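PDB 1YNB: 5'-deoxynucleotidase from Archaeoglobus fulgidus, which probably hydrolyses 2'-deoxyribonucleoside 5'-phosphates to the deoxyribonucleoside and phosphate, as a metal-dependent homodimeric enzyme of the HD-domain family. Local coordinates for residues E37-A40 / E41-R45; G58-V61 / E62-C65; L84-I87 / A88-Y91. All blocks are in the same frame, centred on the assembly; numbering follows the deposited sequence.

Interaction 1 (E37-A40 / E41-R45); sequences ESVA and EHNFR. Unlike the reference sequence in segment 41-45: Asn43 (reference Ser).
Ser38 and Glu41 face each other in a capping box that starts helix 39-56 of the HD domain. Two reciprocal bonds make it: Glu41 N gives to Ser38 OG at 3.2 Å, and Ser38 N gives to Glu41 OE1 at 2.9 Å, on its anti side and 31° out of the carboxylate plane. Ser38 OG reaches Glu41 N because it stands between its own backbone N and carbonyl carbon (chi1 63°). Across the dimer, Glu41 OE2 bonds Ser38 OG of the second subunit, and reciprocally; the two Glu41 OE2 atoms come close, so one may hold a proton.

Backbone bonds carry the first turn: His42 N to Ser38 O, Asn43 N to Val39 O, Phe44 N to Ala40 O.

Among the side chains, Glu37 OE2 lies 3.4 Å from His42 CB, carboxylate and imidazole nearly perpendicular (87°). Glu37 OE1 is bonded to Trp28 and Arg25 of its own chain, OE2 to Lys21 of the second subunit. Glu127 and, weakly, Asp124 hold the His42 ring, consistent with the H...HD...D set (with His74 and Asp75) of HD-domain enzymes, though no metal is bound to them here. Asn43, its ND2 bonded to Asp75, runs alongside Val39, OD1 in van der Waals contact with Val39 CG1 at 3.5 Å.

Interaction 2 (G58-V61 / E62-C65); sequences GESV and EKAC
A serine N-cap opens helix 61-73 here, directly after the Schellman motif that closes helix 39-56. Ser60 is the cap: its OG accepts from Lys63 N at 3.0 Å, with an N-H...O angle of 147°. A chi1 of 70° turns the hydroxyl back over the first turn of the helix, where that N-H can meet it. The same residue begins the main-chain bonding, as Ala64 N gives to Ser60 O, and Cys65 N follows with a straighter bond to Val61 O at 2.7 Å.

Lys63 folds back from the first turn toward Glu59. Its chain bends at chi2, chi3 and chi4, bringing NZ back beside Glu59. There NZ forms a long, weak salt bridge of 3.5 Å with Glu59 OE1, an atom whose position is less certain. A water accepts from Lys63 NZ at 2.8 Å and also lies next to the backbone of the cap residue, but its 2.5 Å distance to Ser60 N is implausibly short, which leaves that leg of the bridge doubtful. The other carboxylate oxygen of Glu59 is bonded to Tyr119.

On the side facing the second subunit, Val61 CG1 lies 4.0 Å from Cys65 SG, one turn further on. Both residues touch that subunit, Val61 against its Pro111 and Cys65 against its Thr69, while Ala64 packs on Phe51, Ala54 and Leu55 of helix 39-56.

Gly58, with positive phi, is the C-prime residue of the Schellman motif, so the whole is a tight helix-to-helix connection: Schellman C-cap followed by a serine N-cap.

Interaction 3 (L84-I87 / A88-Y91); sequences LHKI and ARRY
Leu84 and Arg89 meet where a surface loop of the HD domain, between helices 78-81 and 96-103, coils into a short helix-like turn. Leu84 offers its carbonyl: Arg89 NH1 comes to within 2.6 Å of Leu84 O, which lies at the guanidinium edge, close to its plane. The N-H...O angle of 129° makes this a weak, bent bond despite its short length. Leu84 CB also rests against Arg89 CG, while its side chain packs on Val92 and Cys94 further along the loop.

His85 contributes both backbone and ring. Its carbonyl O accepts from Arg89 N at 3.0 Å, one helical turn on. With chi1 at 58° the ring is swung back over the chain, and Ala88 CB sits on one face in a CH-pi contact, 3.9 Å from the ring centroid and 26° off the normal. ND1 bonds Ser26 OG, which should fix how the ring is rotated.

Lys86 lies beneath the arginine. Its CA is covered by one face of the Arg89 guanidinium, with NH2 at 3.4 Å; the bend of the arginine at chi3 brings the group back over the chain. The lysine's side chain touches Phe145.

Ile87, packed on Lys30, uses its carbonyl to accept from Arg90 N, three residues on. The aliphatic part of Arg90 passes beside the same oxygen, and the Tyr91 ring approaches it obliquely, its CD1 3.7 Å from Ile87 O.

All three are local turns within the HD domain, but they differ in burial. Interaction 1 is buried near the centre of the chain and at the dimer interface, so its polar groups are paired closely, several across the subunit boundary. Interaction 2, about 22 Å from it centre to centre, is partly buried; helix 39-56 starts in interaction 1 and is closed by Gly58, the first residue of interaction 2, and both begin a helix with a serine N-cap. In interaction 2, however, the lysine end relies on water and a weak salt bridge. Interaction 3 lies on the surface, on the opposite side of the chain's centre from interaction 2, and combines a few helix-like backbone bonds, without a regular helix, with a CH-pi contact on His85 and a guanidinium laid over Lys86 CA.

Interaction 1 (E37-A40 / E41-R45)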
loop_
_atom_site.group_PDB
_atom_site.type_symbol
_atom_site.label_atom_id
_atom_site.label_comp_id
_atom_site.label_asym_id
_atom_site.label_seq_id
_atom_site.Cartn_x
_atom_site.Cartn_y
_atom_site.Cartn_z
ATOM N N GLU A 37 -6.366 7.405 6.112
ATOM C CA GLU A 37 -6.126 7.489 4.660
ATOM C C GLU A 37 -5.909 8.969 4.281
ATOM O O GLU A 37 -6.396 9.897 4.961
ATOM C CB GLU A 37 -7.362 6.953 3.921
ATOM C CG GLU A 37 -8.693 7.443 4.506
ATOM C CD GLU A 37 -9.757 7.735 3.434
ATOM O OE1 GLU A 37 -10.803 8.315 3.798
ATOM O OE2 GLU A 37 -9.536 7.351 2.249
ATOM N N SER A 38 -5.204 9.204 3.175
ATOM C CA SER A 38 -4.946 10.558 2.685
ATOM C C SER A 38 -6.044 10.841 1.627
ATOM O O SER A 38 -6.745 9.918 1.173
ATOM C CB SER A 38 -3.551 10.654 2.018
ATOM O OG SER A 38 -3.490 9.814 0.873
ATOM N N VAL A 39 -6.198 12.100 1.264
ATOM C CA VAL A 39 -7.192 12.446 0.230
ATOM C C VAL A 39 -6.816 11.688 -1.071
ATOM O O VAL A 39 -7.678 11.130 -1.750
ATOM C CB VAL A 39 -7.195 13.953 0.009
ATOM C CG1 VAL A 39 -8.110 14.305 -1.218
ATOM C CG2 VAL A 39 -7.751 14.630 1.263
ATOM N N ALA A 40 -5.530 11.675 -1.402
ATOM C CA ALA A 40 -5.024 10.876 -2.540
ATOM C C ALA A 40 -5.523 9.411 -2.522
ATOM O O ALA A 40 -5.957 8.874 -3.564
ATOM C CB ALA A 40 -3.460 10.893 -2.536
ATOM N N GLU A 41 -5.431 8.722 -1.367
ATOM C CA GLU A 41 -5.898 7.348 -1.279
ATOM C C GLU A 41 -7.422 7.228 -1.477
ATOM O O GLU A 41 -7.904 6.273 -2.099
ATOM C CB GLU A 41 -5.462 6.748 0.069
ATOM C CG GLU A 41 -3.926 6.532 0.083
ATOM C CD GLU A 41 -3.368 6.256 1.473
ATOM O OE1 GLU A 41 -3.996 6.703 2.462
ATOM O OE2 GLU A 41 -2.295 5.625 1.562
ATOM N N HIS A 42 -8.182 8.176 -0.910
ATOM C CA HIS A 42 -9.644 8.196 -1.106
ATOM C C HIS A 42 -9.950 8.316 -2.644
ATOM O O HIS A 42 -10.755 7.560 -3.168
ATOM C CB HIS A 42 -10.251 9.408 -0.372
ATOM C CG HIS A 42 -11.648 9.749 -0.798
ATOM N ND1 HIS A 42 -12.695 8.870 -0.682
ATOM C CD2 HIS A 42 -12.158 10.878 -1.354
ATOM C CE1 HIS A 42 -13.801 9.438 -1.144
ATOM N NE2 HIS A 42 -13.503 10.656 -1.554
ATOM N N ASN A 43 -9.301 9.261 -3.324
ATOM C CA ASN A 43 -9.531 9.499 -4.780
ATOM C C ASN A 43 -9.138 8.283 -5.610
ATOM O O ASN A 43 -9.786 7.943 -6.616
ATOM C CB ASN A 43 -8.698 10.671 -5.262
ATOM C CG ASN A 43 -9.081 11.970 -4.605
ATOM O OD1 ASN A 43 -8.236 12.860 -4.449
ATOM N ND2 ASN A 43 -10.351 12.109 -4.234
ATOM N N PHE A 44 -8.039 7.648 -5.217
ATOM C CA PHE A 44 -7.586 6.446 -5.892
ATOM C C PHE A 44 -8.681 5.413 -5.926
ATOM O O PHE A 44 -9.065 4.927 -7.002
ATOM C CB PHE A 44 -6.352 5.845 -5.165
ATOM C CG PHE A 44 -5.990 4.446 -5.607
ATOM C CD1 PHE A 44 -5.371 4.223 -6.867
ATOM C CD2 PHE A 44 -6.277 3.335 -4.790
ATOM C CE1 PHE A 44 -5.063 2.941 -7.273
ATOM C CE2 PHE A 44 -5.963 2.025 -5.207
ATOM C CZ PHE A 44 -5.348 1.838 -6.473
ATOM N N ARG A 45 -9.180 5.024 -4.744
ATOM C CA ARG A 45 -10.179 3.988 -4.763
ATOM C C ARG A 45 -11.520 4.482 -5.294
ATOM O O ARG A 45 -12.240 3.705 -5.922
ATOM C CB ARG A 45 -10.352 3.328 -3.391
ATOM C CG ARG A 45 -11.296 2.140 -3.463
ATOM C CD ARG A 45 -11.183 1.167 -2.312
ATOM N NE ARG A 45 -11.496 1.803 -1.023
ATOM C CZ ARG A 45 -11.665 1.115 0.110
ATOM N NH1 ARG A 45 -11.566 -0.199 0.111
ATOM N NH2 ARG A 45 -11.898 1.751 1.250
#

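Interaction 2 (G58-V61 / E62-C65)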
loop_
_atom_site.group_PDB
_atom_site.type_symbol
_atom_site.label_atom_id
_atom_site.label_comp_id
_atom_site.label_asym_id
_atom_site.label_seq_id
_atom_site.Cartn_x
_atom_site.Cartn_y
_atom_site.Cartn_z
ATOM N N GLY A 58 -23.919 -0.347 -17.457
ATOM C CA GLY A 58 -24.002 -0.550 -18.883
ATOM C C GLY A 58 -23.209 0.400 -19.765
ATOM O O GLY A 58 -23.195 0.198 -20.986
ATOM N N GLU A 59 -22.557 1.417 -19.189
ATOM C CA GLU A 59 -21.782 2.381 -19.982
ATOM C C GLU A 59 -20.540 1.743 -20.621
ATOM O O GLU A 59 -20.144 0.620 -20.273
ATOM C CB GLU A 59 -21.417 3.594 -19.117
ATOM C CG GLU A 59 -22.649 4.243 -18.465
ATOM C CD GLU A 59 -22.964 5.647 -18.981
ATOM O OE1 GLU A 59 -22.493 6.018 -20.078
ATOM O OE2 GLU A 59 -23.699 6.387 -18.291
ATOM N N SER A 60 -19.951 2.434 -21.592
ATOM C CA SER A 60 -18.792 1.902 -22.314
ATOM C C SER A 60 -17.489 2.030 -21.527
ATOM O O SER A 60 -17.403 2.830 -20.607
ATOM C CB SER A 60 -18.613 2.651 -23.633
ATOM O OG SER A 60 -18.181 3.978 -23.384
ATOM N N VAL A 61 -16.486 1.249 -21.902
ATOM C CA VAL A 61 -15.193 1.334 -21.240
ATOM C C VAL A 61 -14.699 2.772 -21.317
ATOM O O VAL A 61 -14.220 3.336 -20.327
ATOM C CB VAL A 61 -14.174 0.417 -21.908
ATOM C CG1 VAL A 61 -12.820 0.594 -21.271
ATOM C CG2 VAL A 61 -14.613 -1.006 -21.758
ATOM N N GLU A 62 -14.844 3.390 -22.484
ATOM C CA GLU A 62 -14.369 4.755 -22.637
ATOM C C GLU A 62 -15.079 5.641 -21.652
ATOM O O GLU A 62 -14.494 6.559 -21.068
ATOM C CB GLU A 62 -14.608 5.267 -24.070
ATOM C CG GLU A 62 -14.178 4.265 -25.139
ATOM C CD GLU A 62 -15.094 3.055 -25.156
ATOM O OE1 GLU A 62 -14.611 1.895 -25.119
ATOM O OE2 GLU A 62 -16.321 3.282 -25.200
ATOM N N LYS A 63 -16.357 5.358 -21.462
ATOM C CA LYS A 63 -17.183 6.122 -20.540
ATOM C C LYS A 63 -16.713 5.819 -19.089
ATOM O O LYS A 63 -16.630 6.708 -18.256
ATOM C CB LYS A 63 -18.652 5.688 -20.726
ATOM C CG LYS A 63 -19.710 6.751 -20.410
ATOM C CD LYS A 63 -19.719 7.919 -21.415
ATOM C CE LYS A 63 -19.904 7.483 -22.895
ATOM N NZ LYS A 63 -21.203 6.808 -23.228
ATOM N N ALA A 64 -16.437 4.552 -18.811
ATOM C CA ALA A 64 -15.976 4.131 -17.477
ATOM C C ALA A 64 -14.629 4.819 -17.168
ATOM O O ALA A 64 -14.421 5.325 -16.062
ATOM C CB ALA A 64 -15.833 2.635 -17.444
ATOM N N CYS A 65 -13.720 4.853 -18.147
ATOM C CA CYS A 65 -12.418 5.504 -17.946
ATOM C C CYS A 65 -12.585 6.999 -17.686
ATOM O O CYS A 65 -11.818 7.627 -16.962
ATOM C CB CYS A 65 -11.529 5.291 -19.179
ATOM S SG CYS A 65 -11.017 3.666 -19.390
HETATM O O HOH W 1 -21.380 4.036 -22.960
#

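Interaction 3 (L84-I87 / A88-Y91)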
loop_
_atom_site.group_PDB
_atom_site.type_symbol
_atom_site.label_atom_id
_atom_site.label_comp_id
_atom_site.label_asym_id
_atom_site.label_seq_id
_atom_site.Cartn_x
_atom_site.Cartn_y
_atom_site.Cartn_z
ATOM N N LEU A 84 -12.394 19.667 4.108
ATOM C CA LEU A 84 -13.285 20.255 5.116
ATOM C C LEU A 84 -14.322 19.216 5.550
ATOM O O LEU A 84 -15.240 18.894 4.794
ATOM C CB LEU A 84 -13.990 21.506 4.560
ATOM C CG LEU A 84 -13.040 22.604 4.071
ATOM C CD1 LEU A 84 -13.835 23.743 3.431
ATOM C CD2 LEU A 84 -12.203 23.116 5.232
ATOM N N HIS A 85 -14.170 18.680 6.760
ATOM C CA HIS A 85 -15.117 17.681 7.259
ATOM C C HIS A 85 -16.473 18.297 7.638
ATOM O O HIS A 85 -16.599 19.516 7.801
ATOM C CB HIS A 85 -14.533 16.911 8.465
ATOM C CG HIS A 85 -14.137 17.780 9.619
ATOM N ND1 HIS A 85 -12.822 17.984 9.982
ATOM C CD2 HIS A 85 -14.883 18.512 10.486
ATOM C CE1 HIS A 85 -12.772 18.801 11.022
ATOM N NE2 HIS A 85 -14.010 19.135 11.347
ATOM N N LYS A 86 -17.474 17.429 7.772
ATOM C CA LYS A 86 -18.856 17.798 8.114
ATOM C C LYS A 86 -19.005 18.869 9.199
ATOM O O LYS A 86 -19.720 19.859 9.013
ATOM C CB LYS A 86 -19.624 16.549 8.548
ATOM C CG LYS A 86 -19.178 15.273 7.827
ATOM C CD LYS A 86 -17.731 14.873 8.199
ATOM C CE LYS A 86 -17.101 14.018 7.102
ATOM N NZ LYS A 86 -15.653 13.738 7.317
ATOM N N ILE A 87 -18.358 18.662 10.344
ATOM C CA ILE A 87 -18.457 19.628 11.427
ATOM C C ILE A 87 -17.957 20.985 10.970
ATOM O O ILE A 87 -18.610 22.013 11.199
ATOM C CB ILE A 87 -17.631 19.195 12.656
ATOM C CG1 ILE A 87 -18.098 17.818 13.139
ATOM C CG2 ILE A 87 -17.768 20.229 13.764
ATOM C CD1 ILE A 87 -17.286 17.264 14.307
ATOM N N ALA A 88 -16.806 20.985 10.298
ATOM C CA ALA A 88 -16.194 22.226 9.827
ATOM C C ALA A 88 -17.067 23.000 8.851
ATOM O O ALA A 88 -17.124 24.233 8.893
ATOM C CB ALA A 88 -14.836 21.938 9.179
ATOM N N ARG A 89 -17.733 22.275 7.963
ATOM C CA ARG A 89 -18.571 22.923 6.966
ATOM C C ARG A 89 -19.726 23.710 7.567
ATOM O O ARG A 89 -20.395 24.466 6.870
ATOM C CB ARG A 89 -19.072 21.895 5.947
ATOM C CG ARG A 89 -17.961 21.377 5.023
ATOM C CD ARG A 89 -18.540 20.706 3.789
ATOM N NE ARG A 89 -19.437 19.615 4.148
ATOM C CZ ARG A 89 -19.033 18.408 4.539
ATOM N NH1 ARG A 89 -17.736 18.127 4.610
ATOM N NH2 ARG A 89 -19.930 17.487 4.886
ATOM N N ARG A 90 -19.942 23.546 8.868
ATOM C CA ARG A 90 -20.999 24.283 9.558
ATOM C C ARG A 90 -20.544 25.721 9.749
ATOM O O ARG A 90 -21.363 26.651 9.711
ATOM C CB ARG A 90 -21.291 23.661 10.926
ATOM C CG ARG A 90 -22.021 22.337 10.845
ATOM C CD ARG A 90 -22.035 21.623 12.197
ATOM N NE ARG A 90 -22.816 20.388 12.159
ATOM C CZ ARG A 90 -22.876 19.509 13.156
ATOM N NH1 ARG A 90 -22.193 19.720 14.282
ATOM N NH2 ARG A 90 -23.630 18.422 13.032
ATOM N N TYR A 91 -19.233 25.899 9.937
ATOM C CA TYR A 91 -18.648 27.216 10.151
ATOM C C TYR A 91 -17.706 27.651 9.036
ATOM O O TYR A 91 -17.294 28.805 9.001
ATOM C CB TYR A 91 -17.858 27.256 11.466
ATOM C CG TYR A 91 -18.555 26.610 12.642
ATOM C CD1 TYR A 91 -18.345 25.261 12.953
ATOM C CD2 TYR A 91 -19.410 27.345 13.451
ATOM C CE1 TYR A 91 -18.974 24.664 14.053
ATOM C CE2 TYR A 91 -20.040 26.765 14.550
ATOM C CZ TYR A 91 -19.817 25.430 14.848
ATOM O OH TYR A 91 -20.409 24.885 15.959
#